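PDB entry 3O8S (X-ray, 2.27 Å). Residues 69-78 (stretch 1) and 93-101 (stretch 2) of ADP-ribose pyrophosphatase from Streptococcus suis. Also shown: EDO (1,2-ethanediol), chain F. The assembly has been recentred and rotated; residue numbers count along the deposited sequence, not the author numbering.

Stretch 1 (69-78) PKLDTRAAIF
Stretch 2, residues 93-101: WSLPGGWCD

Residues 70-78 form one extended strand. Stretch 2 contributes two short strands, 93-94 and 97-99, joined by Leu 95 and Pro 96. Strands 70-78 and 97-99 run antiparallel, with 173° between their directions and 4.5 Å between their axes at closest approach. The two stretches bury 644 Å² in all.

The register is set by three pairs. Asp 72 faces Trp 99 and Arg 74 faces Gly 97, both as non-hydrogen-bonded pairs, with CA-CA distances of 4.3 and 4.4 Å. Between them, Thr 73 and Gly 98 form a hydrogen-bonded pair with CA atoms 5.5 Å apart. Strand 1 keeps ordinary beta angles, such as -114/140 at Thr 73 and -132/132 at Arg 74. The glycines do not: Gly 97 lies at 161/-153 and Gly 98 at 138/-174. At these angles a CB would jam against the preceding carbonyl oxygen. At Gly 97 it would also lie 2.0 Å from Thr 73 O, a clash with the facing strand.

Four backbone hydrogen bonds join the stretches. Thr 73 N donates to Gly 98 O at 2.8 Å, nearly straight at 179°, and Gly 98 N returns a bond to Thr 73 O at 2.9 Å. Toward one end, Cys 100 N donates to Leu 71 O at 3.0 Å. Toward the other, Ala 75 N donates to Pro 96 O at 2.8 Å, so the ladder reaches past the paired strand residues. CA-H...O contacts supplement it: Trp 99 CA lies 3.3 Å from Leu 71 O, and Arg 74 CA lies 3.4 Å from Pro 96 O.

Asp 72 and Arg 74 share a sheet face with Trp 99. Asp 72 has chi1 t; Arg 74 has chi1 and chi2 m, with chi3 at 142°. Arg 74 NH2 meets Asp 72 OD1 at 3.0 Å in a salt bridge, and Arg 74 NE donates to Asp 72 OD2 at 3.1 Å. The guanidinium therefore offers two N-H groups to the carboxylate. Arg 74 NH1 donates across to Leu 95 O at 2.9 Å, near the guanidinium plane. Gly 98 N lies over one guanidinium face, 3.4 Å from Arg 74 NH2; both are donors and do not bond.

Arg 74 NH1 also donates to O2 of the 1,2-ethanediol at 2.9 Å. Ser 94 OG, chi1 p, hydrogen-bonds the same EDO O2 at 2.6 Å. The diol probably comes from the crystallisation liquor.

Van der Waals contacts fill in around the ladder. Leu 71 CB and Cys 100 CB meet at 3.9 Å; Cys 100 is chi1 t. Ile 77 CD1 lies 4.5 Å from Pro 96 CG. Leu 95 has chi1 m and chi2 t, and its CA-to-CB bond points toward stretch 1. Its CD1 lies 3.9 Å from Arg 74 CB, and its CD2 lies 4.2 Å from Ala 76 CA. Trp 99, chi1 m and chi2 -59°, places NE1 4.1 Å from Lys 70 CB and CD1 4.2 Å from Asp 72 CB. Lys 70, chi1 m, is modelled only to CG.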

# COMPACT_ATOMS: atom_id res chain seq x y z
N PRO A 69 -2.46 -8.95 8.30
CA PRO A 69 -3.76 -8.26 8.30
C PRO A 69 -4.51 -8.43 6.98
O PRO A 69 -3.88 -8.44 5.91
CB PRO A 69 -3.41 -6.78 8.53
CG PRO A 69 -1.98 -6.77 8.96
CD PRO A 69 -1.35 -7.96 8.32
N LYS A 70 -5.86 -8.56 7.05
CA LYS A 70 -6.73 -8.67 5.88
C LYS A 70 -6.63 -7.38 5.06
O LYS A 70 -6.56 -6.30 5.64
CB LYS A 70 -8.18 -8.96 6.28
CG LYS A 70 -8.43 -10.41 6.69
N LEU A 71 -6.54 -7.51 3.72
CA LEU A 71 -6.42 -6.37 2.82
C LEU A 71 -7.78 -5.91 2.31
O LEU A 71 -8.54 -6.72 1.78
CB LEU A 71 -5.53 -6.72 1.61
CG LEU A 71 -4.14 -6.09 1.48
CD1 LEU A 71 -3.56 -6.36 0.12
CD2 LEU A 71 -4.16 -4.59 1.68
N ASP A 72 -8.07 -4.61 2.43
CA ASP A 72 -9.29 -4.00 1.93
C ASP A 72 -8.92 -2.94 0.89
O ASP A 72 -8.00 -2.16 1.12
CB ASP A 72 -10.11 -3.37 3.07
CG ASP A 72 -11.39 -2.70 2.61
OD1 ASP A 72 -12.31 -3.41 2.18
OD2 ASP A 72 -11.47 -1.46 2.72
N THR A 73 -9.59 -2.96 -0.26
CA THR A 73 -9.33 -1.99 -1.31
C THR A 73 -10.55 -1.11 -1.47
O THR A 73 -11.67 -1.60 -1.31
CB THR A 73 -8.89 -2.65 -2.61
OG1 THR A 73 -9.89 -3.57 -3.05
CG2 THR A 73 -7.54 -3.35 -2.48
N ARG A 74 -10.35 0.19 -1.67
CA ARG A 74 -11.43 1.17 -1.88
C ARG A 74 -11.09 2.02 -3.07
O ARG A 74 -9.96 2.52 -3.17
CB ARG A 74 -11.66 2.06 -0.65
CG ARG A 74 -12.17 1.34 0.61
CD ARG A 74 -13.64 0.98 0.56
NE ARG A 74 -13.86 -0.33 1.17
CZ ARG A 74 -14.97 -1.05 1.04
NH1 ARG A 74 -16.00 -0.58 0.36
NH2 ARG A 74 -15.06 -2.24 1.62
N ALA A 75 -12.06 2.19 -3.99
CA ALA A 75 -11.84 3.01 -5.18
C ALA A 75 -12.49 4.38 -5.03
O ALA A 75 -13.66 4.46 -4.68
CB ALA A 75 -12.36 2.31 -6.42
N ALA A 76 -11.73 5.44 -5.28
CA ALA A 76 -12.21 6.83 -5.22
C ALA A 76 -12.30 7.37 -6.65
O ALA A 76 -11.27 7.52 -7.30
CB ALA A 76 -11.27 7.67 -4.38
N ILE A 77 -13.50 7.59 -7.15
CA ILE A 77 -13.77 8.04 -8.53
C ILE A 77 -14.44 9.41 -8.48
O ILE A 77 -15.45 9.57 -7.83
CB ILE A 77 -14.65 6.99 -9.29
CG1 ILE A 77 -14.02 5.56 -9.23
CG2 ILE A 77 -14.94 7.42 -10.78
CD1 ILE A 77 -15.09 4.44 -9.18
N PHE A 78 -13.89 10.38 -9.21
CA PHE A 78 -14.42 11.75 -9.22
C PHE A 78 -14.90 12.21 -10.59
O PHE A 78 -14.30 11.87 -11.61
CB PHE A 78 -13.36 12.75 -8.68
CG PHE A 78 -13.03 12.53 -7.21
CD1 PHE A 78 -12.01 11.67 -6.83
CD2 PHE A 78 -13.77 13.16 -6.22
CE1 PHE A 78 -11.72 11.45 -5.47
CE2 PHE A 78 -13.48 12.95 -4.86
CZ PHE A 78 -12.47 12.07 -4.50
N TRP A 93 -23.79 4.20 2.48
CA TRP A 93 -23.01 4.47 1.28
C TRP A 93 -21.52 4.32 1.50
O TRP A 93 -20.98 4.66 2.57
CB TRP A 93 -23.33 5.86 0.75
CG TRP A 93 -24.77 6.01 0.33
CD1 TRP A 93 -25.85 6.15 1.16
CD2 TRP A 93 -25.29 6.01 -1.00
NE1 TRP A 93 -27.00 6.27 0.42
CE2 TRP A 93 -26.68 6.20 -0.91
CE3 TRP A 93 -24.70 5.91 -2.28
CZ2 TRP A 93 -27.51 6.24 -2.04
CZ3 TRP A 93 -25.51 5.96 -3.40
CH2 TRP A 93 -26.90 6.12 -3.28
N SER A 94 -20.85 3.77 0.49
CA SER A 94 -19.43 3.57 0.60
C SER A 94 -18.76 3.62 -0.78
O SER A 94 -19.42 3.53 -1.81
CB SER A 94 -19.12 2.25 1.31
OG SER A 94 -19.62 1.11 0.62
N LEU A 95 -17.45 3.78 -0.78
CA LEU A 95 -16.66 3.70 -1.99
C LEU A 95 -16.71 2.27 -2.48
O LEU A 95 -16.67 1.34 -1.65
CB LEU A 95 -15.19 4.08 -1.70
CG LEU A 95 -14.87 5.48 -1.23
CD1 LEU A 95 -13.39 5.58 -0.87
CD2 LEU A 95 -15.23 6.48 -2.29
N PRO A 96 -16.73 2.03 -3.81
CA PRO A 96 -16.67 0.64 -4.29
C PRO A 96 -15.39 -0.01 -3.76
O PRO A 96 -14.36 0.66 -3.60
CB PRO A 96 -16.66 0.78 -5.82
CG PRO A 96 -17.30 2.10 -6.07
CD PRO A 96 -16.81 2.98 -4.94
N GLY A 97 -15.48 -1.28 -3.41
CA GLY A 97 -14.32 -1.98 -2.88
C GLY A 97 -14.66 -3.24 -2.13
O GLY A 97 -15.67 -3.88 -2.39
N GLY A 98 -13.78 -3.58 -1.22
CA GLY A 98 -13.92 -4.79 -0.43
C GLY A 98 -12.60 -5.49 -0.27
O GLY A 98 -11.55 -4.98 -0.68
N TRP A 99 -12.65 -6.67 0.33
CA TRP A 99 -11.48 -7.48 0.60
C TRP A 99 -10.88 -8.00 -0.68
O TRP A 99 -11.60 -8.42 -1.59
CB TRP A 99 -11.80 -8.60 1.58
CG TRP A 99 -11.98 -8.10 2.98
CD1 TRP A 99 -11.08 -7.42 3.74
CD2 TRP A 99 -13.15 -8.26 3.80
NE1 TRP A 99 -11.61 -7.14 4.98
CE2 TRP A 99 -12.88 -7.66 5.05
CE3 TRP A 99 -14.41 -8.86 3.59
CZ2 TRP A 99 -13.81 -7.63 6.09
CZ3 TRP A 99 -15.34 -8.83 4.62
CH2 TRP A 99 -15.04 -8.23 5.86
N CYS A 100 -9.56 -7.88 -0.76
CA CYS A 100 -8.77 -8.23 -1.91
C CYS A 100 -8.78 -9.72 -2.14
O CYS A 100 -8.41 -10.49 -1.25
CB CYS A 100 -7.35 -7.68 -1.76
SG CYS A 100 -6.36 -7.80 -3.27
N ASP A 101 -9.24 -10.13 -3.34
CA ASP A 101 -9.26 -11.52 -3.79
C ASP A 101 -7.83 -12.07 -3.67
O ASP A 101 -6.87 -11.38 -4.03
CB ASP A 101 -9.77 -11.60 -5.23
CG ASP A 101 -10.29 -12.95 -5.62
OD1 ASP A 101 -9.46 -13.84 -5.93
OD2 ASP A 101 -11.52 -13.13 -5.64
C1 EDO F . -20.12 -2.64 -1.34
O1 EDO F . -19.66 -3.98 -1.13
C2 EDO F . -18.95 -1.68 -1.18
O2 EDO F . -18.83 -1.30 0.19